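Local coordinates for reticulocyte-binding protein 2a (Plasmodium vivax, PDB 4Z8N) that probably attaches the malaria parasite to young red blood cells during invasion, the helical piece modelled here being its erythrocyte-binding domain, at residues D149-M154 with K250-D255; I153-Y158 with L233-N238; I225-E230 with A257-T262. All coordinates share one frame; numbering follows the deposited sequence.

The three contacts join three helices, from near one end of the chain (contacts 1 and 2) in toward its middle (contact 3). Contact 1 sets helix 149-162 against helix 246-297, contact 2 the next turn of that helix against the end of helix 199-237, and contact 3 closes the triangle between helices 199-237 and 246-297. The centres of contacts 1 and 2 lie about 9 Å apart, of 2 and 3 about 11 Å, of 1 and 3 about 14 Å. Leu235 of contact 2 touches Tyr151 of contact 1 through CB and Phe259 of contact 3 through CD1. The rings of Tyr158 and Tyr260 stack between contacts 2 and 3. All lie away from the calcium-binding residue and the disulfides.

Contact 1: D149-M154 with K250-D255; sequences DTYEIM and KKLYFD
Tyr151 reaches from helix 149-162 across to helix 246-297, where its CB meets Tyr253, while the ring and hydroxyl lie along Leu252. That CB sits at the edge of the Tyr253 ring, 3.8 Å from Tyr253 CE1. With CG anti to the backbone N (chi1 171°), the ring then swings out toward Leu252. Along the near side of the ring, Tyr151 CE1 comes 3.4 Å from Leu252 O and 3.7 Å from Leu252 CB. Over the ring itself, Leu252 CD1 stands 4.2 Å from the Tyr151 centroid, only 4° off the normal, a CH-pi contact almost dead centre. At the tip, Tyr151 OH meets Leu252 CD2 at 3.7 Å, so the leucine follows the ring from its CB side to its hydroxyl. The two short helix segments are nearly parallel, at 16° with axes 10.1 Å apart, and belong to the all-helical bundle of the Rh5-like coiled-coil domain; large aromatic side chains fill the gap between them. Tyr253 answers in the other direction. The Tyr253 and Thr150 side chains cross at about a right angle, Tyr253 OH 3.4 Å from Thr150 CB and Tyr253 CZ near Thr150 CG2. The same hydroxyl is hydrogen-bonded to His41 NE2, and Tyr37 of helix 26-37 packs against Thr150, Tyr151 and Tyr253 alike.

Contact 2: I153-Y158 with L233-N238; sequences IMLEIY and LKLQNN
Leu155 and Gln236 mark the closest backbone approach, their CA atoms 7.2 Å apart, where the middle of helix 149-162 passes the last turn of helix 199-237 running in a broadly opposed sense. Leu155 spans that gap almost alone. Its CG is anti to the backbone N (chi1 -175°), which points CG toward helix 199-237, where the two methyls part. CD1 goes to the neighbouring leucine, 3.7 Å from Leu235 CB and 4.2 Å from Leu235 CD1. CD2 lands on main chain instead, 3.8 Å from Leu235 O and 3.9 Å from Gln236 CA, so this branch packs against the backbone of the helix rather than against another side-chain tip. Gln236 adds mostly its CA and, more distantly, its CB, while its side chain also touches Val159 of helix 149-162. Leu235 is partly covered from other directions as well: Tyr151 touches it from helix 149-162, and Ser256 and Phe259 from helix 246-297. Just beyond, the helix stops. Asn238 is the first residue to leave helical backbone angles, although its N still bonds to Lys234 O, and Lys234 NZ reaches forward to Asn238 OD1 in a weak hydrogen bond across the same turn. In this contact one leucine packs on the C-terminal turn of a neighbouring helix, touching both side chain and main chain, and it belongs to the multi-helix bundle of the erythrocyte-binding domain, a scaffold shared among Plasmodium invasion ligands.

Contact 3: I225-E230 with A257-T262; sequences IIHGKE and ANFYAT
Asn258 O, on the turn of helix 246-297 that faces Gly228 and His227, is gripped twice by Thr262. The backbone N of Thr262 supplies the ordinary helical bond, 3.0 Å to Asn258 O, and Thr262 OG1 donates a second at 2.8 Å. The two donors arrive from opposite faces of the carbonyl plane, OG1 tilted 26° out of it. A chi1 of -63° folds the Thr262 hydroxyl back over the preceding turn, so this polar group is satisfied within its own helix. One residue along from Asn258, the helices come very close. The CA atoms of Gly228 and Phe259 are 4.6 Å apart, and Gly228 CA rests 3.5 Å from Phe259 O. With no side chain on Gly228 to hold them apart, backbone lies directly on backbone, and Phe259 CB also comes 4.1 Å from Gly228 O. Helices 199-237 and 246-297 follow one another in sequence and run in broadly opposed senses; they form a helical hairpin within the Rh5-like domain, and this glycine lies where the two arms touch through their backbones. Beside the glycine the packing turns aromatic. His227 has its CG anti to the backbone N, which carries the imidazole along the outer side of the crossing until its CE1 is 4.0 Å from Phe259 CE1, approaching the phenyl ring at its edge. Seen from the imidazole the approach is oblique: the ring planes make 71° and the centroids are 5.9 Å apart. Phe259 continues along helix 199-237 to touch Asn231, Val232 and Leu235. Behind Gly228, Lys229 NZ turns to a third helix and hydrogen-bonds to Val162 O at the end of helix 149-162.

Contact 1: D149-M154 with K250-D255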
loop_
_atom_site.group_PDB
_atom_site.type_symbol
_atom_site.label_atom_id
_atom_site.label_comp_id
_atom_site.label_asym_id
_atom_site.label_seq_id
_atom_site.Cartn_x
_atom_site.Cartn_y
_atom_site.Cartn_z
ATOM N N ASP A 149 11.439 16.471 -25.844
ATOM C CA ASP A 149 10.472 17.432 -25.316
ATOM C C ASP A 149 9.503 16.797 -24.322
ATOM O O ASP A 149 9.404 17.238 -23.178
ATOM C CB ASP A 149 9.682 18.084 -26.456
ATOM C CG ASP A 149 10.522 19.045 -27.274
ATOM O OD1 ASP A 149 11.614 19.431 -26.807
ATOM O OD2 ASP A 149 10.085 19.421 -28.383
ATOM N N THR A 150 8.790 15.764 -24.768
ATOM C CA THR A 150 7.781 15.100 -23.946
ATOM C C THR A 150 8.382 14.545 -22.658
ATOM O O THR A 150 7.778 14.646 -21.588
ATOM C CB THR A 150 7.084 13.964 -24.726
ATOM O OG1 THR A 150 6.187 14.528 -25.690
ATOM C CG2 THR A 150 6.295 13.061 -23.794
ATOM N N TYR A 151 9.578 13.975 -22.764
ATOM C CA TYR A 151 10.274 13.453 -21.596
ATOM C C TYR A 151 10.556 14.555 -20.580
ATOM O O TYR A 151 10.353 14.367 -19.381
ATOM C CB TYR A 151 11.583 12.769 -22.000
ATOM C CG TYR A 151 12.450 12.394 -20.818
ATOM C CD1 TYR A 151 12.151 11.282 -20.041
ATOM C CD2 TYR A 151 13.561 13.154 -20.475
ATOM C CE1 TYR A 151 12.936 10.938 -18.958
ATOM C CE2 TYR A 151 14.351 12.817 -19.392
ATOM C CZ TYR A 151 14.033 11.707 -18.638
ATOM O OH TYR A 151 14.814 11.363 -17.559
ATOM N N GLU A 152 11.019 15.703 -21.063
ATOM C CA GLU A 152 11.359 16.810 -20.177
ATOM C C GLU A 152 10.109 17.407 -19.532
ATOM O O GLU A 152 10.131 17.794 -18.361
ATOM C CB GLU A 152 12.133 17.891 -20.934
ATOM C CG GLU A 152 12.600 19.038 -20.050
ATOM C CD GLU A 152 13.386 20.088 -20.811
ATOM O OE1 GLU A 152 12.836 20.669 -21.769
ATOM O OE2 GLU A 152 14.556 20.333 -20.446
ATOM N N ILE A 153 9.022 17.474 -20.295
ATOM C CA ILE A 153 7.752 17.980 -19.778
ATOM C C ILE A 153 7.225 17.103 -18.649
ATOM O O ILE A 153 6.903 17.594 -17.565
ATOM C CB ILE A 153 6.682 18.062 -20.881
ATOM C CG1 ILE A 153 7.060 19.130 -21.908
ATOM C CG2 ILE A 153 5.316 18.361 -20.279
ATOM C CD1 ILE A 153 7.206 20.511 -21.316
ATOM N N MET A 154 7.146 15.804 -18.910
ATOM C CA MET A 154 6.617 14.856 -17.939
ATOM C C MET A 154 7.495 14.774 -16.696
ATOM O O MET A 154 6.990 14.632 -15.584
ATOM C CB MET A 154 6.473 13.471 -18.570
ATOM C CG MET A 154 5.410 13.388 -19.654
ATOM S SD MET A 154 3.787 13.896 -19.061
ATOM C CE MET A 154 3.582 12.793 -17.661
ATOM N N LYS A 250 12.226 5.271 -25.294
ATOM C CA LYS A 250 11.251 4.371 -24.684
ATOM C C LYS A 250 11.603 4.086 -23.230
ATOM O O LYS A 250 10.737 4.110 -22.353
ATOM C CB LYS A 250 11.163 3.056 -25.462
ATOM C CG LYS A 250 10.566 3.183 -26.850
ATOM C CD LYS A 250 9.971 1.859 -27.301
ATOM C CE LYS A 250 10.617 1.360 -28.579
ATOM N NZ LYS A 250 9.974 0.109 -29.072
ATOM N N LYS A 251 12.881 3.820 -22.982
ATOM C CA LYS A 251 13.351 3.505 -21.639
ATOM C C LYS A 251 13.276 4.727 -20.728
ATOM O O LYS A 251 12.933 4.608 -19.552
ATOM C CB LYS A 251 14.777 2.957 -21.684
ATOM C CG LYS A 251 15.145 2.106 -20.489
ATOM C CD LYS A 251 16.645 2.034 -20.299
ATOM C CE LYS A 251 16.987 1.340 -19.004
ATOM N NZ LYS A 251 16.097 0.165 -18.766
ATOM N N LEU A 252 13.590 5.899 -21.274
ATOM C CA LEU A 252 13.468 7.144 -20.523
ATOM C C LEU A 252 12.013 7.373 -20.125
ATOM O O LEU A 252 11.721 7.724 -18.980
ATOM C CB LEU A 252 13.994 8.329 -21.339
ATOM C CG LEU A 252 15.502 8.589 -21.285
ATOM C CD1 LEU A 252 15.864 9.812 -22.110
ATOM C CD2 LEU A 252 15.968 8.758 -19.846
ATOM N N TYR A 253 11.109 7.163 -21.078
ATOM C CA TYR A 253 9.677 7.266 -20.820
ATOM C C TYR A 253 9.247 6.287 -19.731
ATOM O O TYR A 253 8.611 6.669 -18.749
ATOM C CB TYR A 253 8.867 6.990 -22.091
ATOM C CG TYR A 253 8.807 8.117 -23.103
ATOM C CD1 TYR A 253 9.674 9.202 -23.032
ATOM C CD2 TYR A 253 7.871 8.094 -24.131
ATOM C CE1 TYR A 253 9.610 10.230 -23.964
ATOM C CE2 TYR A 253 7.799 9.114 -25.065
ATOM C CZ TYR A 253 8.669 10.178 -24.978
ATOM O OH TYR A 253 8.592 11.190 -25.909
ATOM N N PHE A 254 9.607 5.022 -19.918
ATOM C CA PHE A 254 9.137 3.946 -19.055
ATOM C C PHE A 254 9.714 4.042 -17.645
ATOM O O PHE A 254 9.015 3.790 -16.668
ATOM C CB PHE A 254 9.476 2.586 -19.670
ATOM C CG PHE A 254 8.762 2.307 -20.968
ATOM C CD1 PHE A 254 7.668 3.067 -21.356
ATOM C CD2 PHE A 254 9.184 1.282 -21.797
ATOM C CE1 PHE A 254 7.012 2.812 -22.547
ATOM C CE2 PHE A 254 8.532 1.020 -22.991
ATOM C CZ PHE A 254 7.445 1.787 -23.366
ATOM N N ASP A 255 10.990 4.401 -17.544
ATOM C CA ASP A 255 11.630 4.568 -16.243
ATOM C C ASP A 255 10.973 5.690 -15.447
ATOM O O ASP A 255 10.731 5.551 -14.250
ATOM C CB ASP A 255 13.126 4.848 -16.410
ATOM C CG ASP A 255 13.916 3.605 -16.779
ATOM O OD1 ASP A 255 13.293 2.554 -17.041
ATOM O OD2 ASP A 255 15.162 3.680 -16.816
#

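Contact 2: I153-Y158 with L233-N238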
loop_
_atom_site.group_PDB
_atom_site.type_symbol
_atom_site.label_atom_id
_atom_site.label_comp_id
_atom_site.label_asym_id
_atom_site.label_seq_id
_atom_site.Cartn_x
_atom_site.Cartn_y
_atom_site.Cartn_z
ATOM N N ILE A 153 9.022 17.474 -20.295
ATOM C CA ILE A 153 7.752 17.980 -19.778
ATOM C C ILE A 153 7.225 17.103 -18.649
ATOM O O ILE A 153 6.903 17.594 -17.565
ATOM C CB ILE A 153 6.682 18.062 -20.881
ATOM C CG1 ILE A 153 7.060 19.130 -21.908
ATOM C CG2 ILE A 153 5.316 18.361 -20.279
ATOM C CD1 ILE A 153 7.206 20.511 -21.316
ATOM N N MET A 154 7.146 15.804 -18.910
ATOM C CA MET A 154 6.617 14.856 -17.939
ATOM C C MET A 154 7.495 14.774 -16.696
ATOM O O MET A 154 6.990 14.632 -15.584
ATOM C CB MET A 154 6.473 13.471 -18.570
ATOM C CG MET A 154 5.410 13.388 -19.654
ATOM S SD MET A 154 3.787 13.896 -19.061
ATOM C CE MET A 154 3.582 12.793 -17.661
ATOM N N LEU A 155 8.807 14.860 -16.891
ATOM C CA LEU A 155 9.743 14.824 -15.773
ATOM C C LEU A 155 9.506 16.020 -14.862
ATOM O O LEU A 155 9.532 15.894 -13.641
ATOM C CB LEU A 155 11.194 14.806 -16.269
ATOM C CG LEU A 155 12.267 14.649 -15.186
ATOM C CD1 LEU A 155 12.068 13.350 -14.419
ATOM C CD2 LEU A 155 13.666 14.714 -15.780
ATOM N N GLU A 156 9.267 17.178 -15.467
ATOM C CA GLU A 156 8.989 18.394 -14.715
ATOM C C GLU A 156 7.689 18.253 -13.930
ATOM O O GLU A 156 7.581 18.720 -12.796
ATOM C CB GLU A 156 8.917 19.603 -15.650
ATOM C CG GLU A 156 8.691 20.926 -14.936
ATOM C CD GLU A 156 9.813 21.271 -13.975
ATOM O OE1 GLU A 156 10.983 20.964 -14.288
ATOM O OE2 GLU A 156 9.523 21.843 -12.903
ATOM N N ILE A 157 6.706 17.602 -14.542
ATOM C CA ILE A 157 5.441 17.332 -13.872
ATOM C C ILE A 157 5.652 16.394 -12.689
ATOM O O ILE A 157 5.138 16.639 -11.598
ATOM C CB ILE A 157 4.410 16.722 -14.838
ATOM C CG1 ILE A 157 4.076 17.723 -15.947
ATOM C CG2 ILE A 157 3.152 16.315 -14.087
ATOM C CD1 ILE A 157 3.065 17.220 -16.948
ATOM N N TYR A 158 6.424 15.331 -12.904
ATOM C CA TYR A 158 6.706 14.356 -11.850
ATOM C C TYR A 158 7.500 14.966 -10.701
ATOM O O TYR A 158 7.200 14.728 -9.532
ATOM C CB TYR A 158 7.470 13.154 -12.414
ATOM C CG TYR A 158 6.650 12.266 -13.320
ATOM C CD1 TYR A 158 5.264 12.325 -13.313
ATOM C CD2 TYR A 158 7.264 11.361 -14.176
ATOM C CE1 TYR A 158 4.512 11.514 -14.137
ATOM C CE2 TYR A 158 6.518 10.543 -15.003
ATOM C CZ TYR A 158 5.142 10.624 -14.979
ATOM O OH TYR A 158 4.391 9.817 -15.800
ATOM N N LEU A 233 13.791 12.635 -8.763
ATOM C CA LEU A 233 14.671 13.775 -8.550
ATOM C C LEU A 233 16.051 13.536 -9.156
ATOM O O LEU A 233 16.707 14.474 -9.615
ATOM C CB LEU A 233 14.795 14.083 -7.057
ATOM C CG LEU A 233 13.516 14.560 -6.367
ATOM C CD1 LEU A 233 13.789 14.920 -4.914
ATOM C CD2 LEU A 233 12.919 15.744 -7.116
ATOM N N LYS A 234 16.489 12.280 -9.164
ATOM C CA LYS A 234 17.788 11.947 -9.739
ATOM C C LYS A 234 17.784 12.130 -11.257
ATOM O O LYS A 234 18.768 12.593 -11.834
ATOM C CB LYS A 234 18.199 10.516 -9.379
ATOM C CG LYS A 234 19.339 9.986 -10.240
ATOM C CD LYS A 234 20.156 8.924 -9.530
ATOM C CE LYS A 234 21.621 9.014 -9.942
ATOM N NZ LYS A 234 21.935 10.306 -10.626
ATOM N N LEU A 235 16.672 11.779 -11.895
ATOM C CA LEU A 235 16.540 11.925 -13.342
ATOM C C LEU A 235 16.715 13.378 -13.776
ATOM O O LEU A 235 17.218 13.654 -14.866
ATOM C CB LEU A 235 15.183 11.398 -13.812
ATOM C CG LEU A 235 14.985 9.887 -13.691
ATOM C CD1 LEU A 235 13.611 9.483 -14.203
ATOM C CD2 LEU A 235 16.086 9.140 -14.438
ATOM N N GLN A 236 16.303 14.301 -12.913
ATOM C CA GLN A 236 16.425 15.727 -13.198
ATOM C C GLN A 236 17.885 16.175 -13.179
ATOM O O GLN A 236 18.301 16.998 -13.996
ATOM C CB GLN A 236 15.612 16.546 -12.193
ATOM C CG GLN A 236 15.581 18.038 -12.493
ATOM C CD GLN A 236 14.796 18.825 -11.463
ATOM O OE1 GLN A 236 14.322 18.271 -10.473
ATOM N NE2 GLN A 236 14.653 20.124 -11.693
ATOM N N ASN A 237 18.658 15.631 -12.244
ATOM C CA ASN A 237 20.067 15.991 -12.109
ATOM C C ASN A 237 20.922 15.486 -13.265
ATOM O O ASN A 237 21.876 16.148 -13.673
ATOM C CB ASN A 237 20.628 15.461 -10.789
ATOM C CG ASN A 237 20.299 16.358 -9.614
ATOM O OD1 ASN A 237 20.089 17.560 -9.777
ATOM N ND2 ASN A 237 20.256 15.779 -8.419
ATOM N N ASN A 238 20.580 14.314 -13.789
ATOM C CA ASN A 238 21.335 13.729 -14.890
ATOM C C ASN A 238 21.100 14.484 -16.193
ATOM O O ASN A 238 19.985 14.916 -16.483
ATOM C CB ASN A 238 20.974 12.254 -15.063
ATOM C CG ASN A 238 21.393 11.408 -13.874
ATOM O OD1 ASN A 238 22.105 11.875 -12.985
ATOM N ND2 ASN A 238 20.953 10.155 -13.856
#

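Contact 3: I225-E230 with A257-T262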
loop_
_atom_site.group_PDB
_atom_site.type_symbol
_atom_site.label_atom_id
_atom_site.label_comp_id
_atom_site.label_asym_id
_atom_site.label_seq_id
_atom_site.Cartn_x
_atom_site.Cartn_y
_atom_site.Cartn_z
ATOM N N ILE A 225 7.781 5.080 -1.559
ATOM C CA ILE A 225 7.673 6.524 -1.729
ATOM C C ILE A 225 9.048 7.168 -1.861
ATOM O O ILE A 225 9.292 7.951 -2.779
ATOM C CB ILE A 225 6.922 7.164 -0.552
ATOM C CG1 ILE A 225 5.476 6.669 -0.519
ATOM C CG2 ILE A 225 6.966 8.681 -0.648
ATOM C CD1 ILE A 225 4.732 7.056 0.736
ATOM N N ILE A 226 9.946 6.821 -0.944
ATOM C CA ILE A 226 11.307 7.347 -0.954
ATOM C C ILE A 226 12.061 6.907 -2.209
ATOM O O ILE A 226 12.761 7.704 -2.835
ATOM C CB ILE A 226 12.082 6.903 0.304
ATOM C CG1 ILE A 226 11.508 7.595 1.543
ATOM C CG2 ILE A 226 13.561 7.214 0.169
ATOM C CD1 ILE A 226 12.173 7.182 2.838
ATOM N N HIS A 227 11.900 5.640 -2.577
ATOM C CA HIS A 227 12.531 5.099 -3.776
ATOM C C HIS A 227 12.057 5.823 -5.032
ATOM O O HIS A 227 12.861 6.194 -5.891
ATOM C CB HIS A 227 12.246 3.601 -3.897
ATOM C CG HIS A 227 12.833 2.971 -5.122
ATOM N ND1 HIS A 227 12.093 2.721 -6.258
ATOM C CD2 HIS A 227 14.087 2.534 -5.386
ATOM C CE1 HIS A 227 12.868 2.161 -7.170
ATOM N NE2 HIS A 227 14.082 2.036 -6.666
ATOM N N GLY A 228 10.748 6.023 -5.134
ATOM C CA GLY A 228 10.170 6.683 -6.289
ATOM C C GLY A 228 10.574 8.141 -6.394
ATOM O O GLY A 228 10.972 8.605 -7.463
ATOM N N LYS A 229 10.475 8.861 -5.280
ATOM C CA LYS A 229 10.765 10.290 -5.256
ATOM C C LYS A 229 12.226 10.600 -5.576
ATOM O O LYS A 229 12.516 11.445 -6.425
ATOM C CB LYS A 229 10.397 10.886 -3.895
ATOM C CG LYS A 229 10.818 12.341 -3.733
ATOM C CD LYS A 229 10.190 12.985 -2.506
ATOM C CE LYS A 229 10.638 14.435 -2.367
ATOM N NZ LYS A 229 9.813 15.178 -1.370
ATOM N N GLU A 230 13.143 9.919 -4.898
ATOM C CA GLU A 230 14.568 10.168 -5.090
ATOM C C GLU A 230 15.017 9.857 -6.513
ATOM O O GLU A 230 15.868 10.552 -7.064
ATOM C CB GLU A 230 15.394 9.353 -4.093
ATOM C CG GLU A 230 15.323 9.872 -2.668
ATOM C CD GLU A 230 16.157 9.050 -1.707
ATOM O OE1 GLU A 230 16.684 7.998 -2.125
ATOM O OE2 GLU A 230 16.288 9.460 -0.535
ATOM N N ALA A 257 7.853 6.996 -15.805
ATOM C CA ALA A 257 6.484 6.660 -15.444
ATOM C C ALA A 257 6.451 5.617 -14.333
ATOM O O ALA A 257 5.595 5.671 -13.453
ATOM C CB ALA A 257 5.723 6.163 -16.663
ATOM N N ASN A 258 7.389 4.677 -14.374
ATOM C CA ASN A 258 7.456 3.626 -13.364
ATOM C C ASN A 258 7.865 4.167 -11.995
ATOM O O ASN A 258 7.345 3.736 -10.969
ATOM C CB ASN A 258 8.426 2.527 -13.806
ATOM C CG ASN A 258 8.471 1.367 -12.835
ATOM O OD1 ASN A 258 7.531 0.576 -12.750
ATOM N ND2 ASN A 258 9.569 1.255 -12.096
ATOM N N PHE A 259 8.796 5.114 -11.982
ATOM C CA PHE A 259 9.212 5.752 -10.736
ATOM C C PHE A 259 8.065 6.531 -10.097
ATOM O O PHE A 259 7.862 6.472 -8.882
ATOM C CB PHE A 259 10.405 6.683 -10.983
ATOM C CG PHE A 259 11.711 5.961 -11.158
ATOM C CD1 PHE A 259 11.978 4.801 -10.448
ATOM C CD2 PHE A 259 12.671 6.440 -12.033
ATOM C CE1 PHE A 259 13.179 4.135 -10.607
ATOM C CE2 PHE A 259 13.873 5.777 -12.198
ATOM C CZ PHE A 259 14.127 4.625 -11.484
ATOM N N TYR A 260 7.307 7.258 -10.912
ATOM C CA TYR A 260 6.199 8.044 -10.380
ATOM C C TYR A 260 5.026 7.153 -9.976
ATOM O O TYR A 260 4.373 7.402 -8.963
ATOM C CB TYR A 260 5.728 9.095 -11.386
ATOM C CG TYR A 260 4.512 9.853 -10.900
ATOM C CD1 TYR A 260 4.602 10.732 -9.827
ATOM C CD2 TYR A 260 3.270 9.675 -11.500
ATOM C CE1 TYR A 260 3.492 11.419 -9.369
ATOM C CE2 TYR A 260 2.155 10.361 -11.053
ATOM C CZ TYR A 260 2.272 11.230 -9.985
ATOM O OH TYR A 260 1.167 11.912 -9.533
ATOM N N ALA A 261 4.763 6.117 -10.768
ATOM C CA ALA A 261 3.681 5.185 -10.462
ATOM C C ALA A 261 3.930 4.488 -9.128
ATOM O O ALA A 261 3.004 4.276 -8.347
ATOM C CB ALA A 261 3.524 4.160 -11.572
ATOM N N THR A 262 5.190 4.146 -8.876
ATOM C CA THR A 262 5.598 3.537 -7.614
ATOM C C THR A 262 5.378 4.500 -6.452
ATOM O O THR A 262 4.856 4.120 -5.402
ATOM C CB THR A 262 7.077 3.110 -7.655
ATOM O OG1 THR A 262 7.250 2.100 -8.656
ATOM C CG2 THR A 262 7.524 2.558 -6.306
#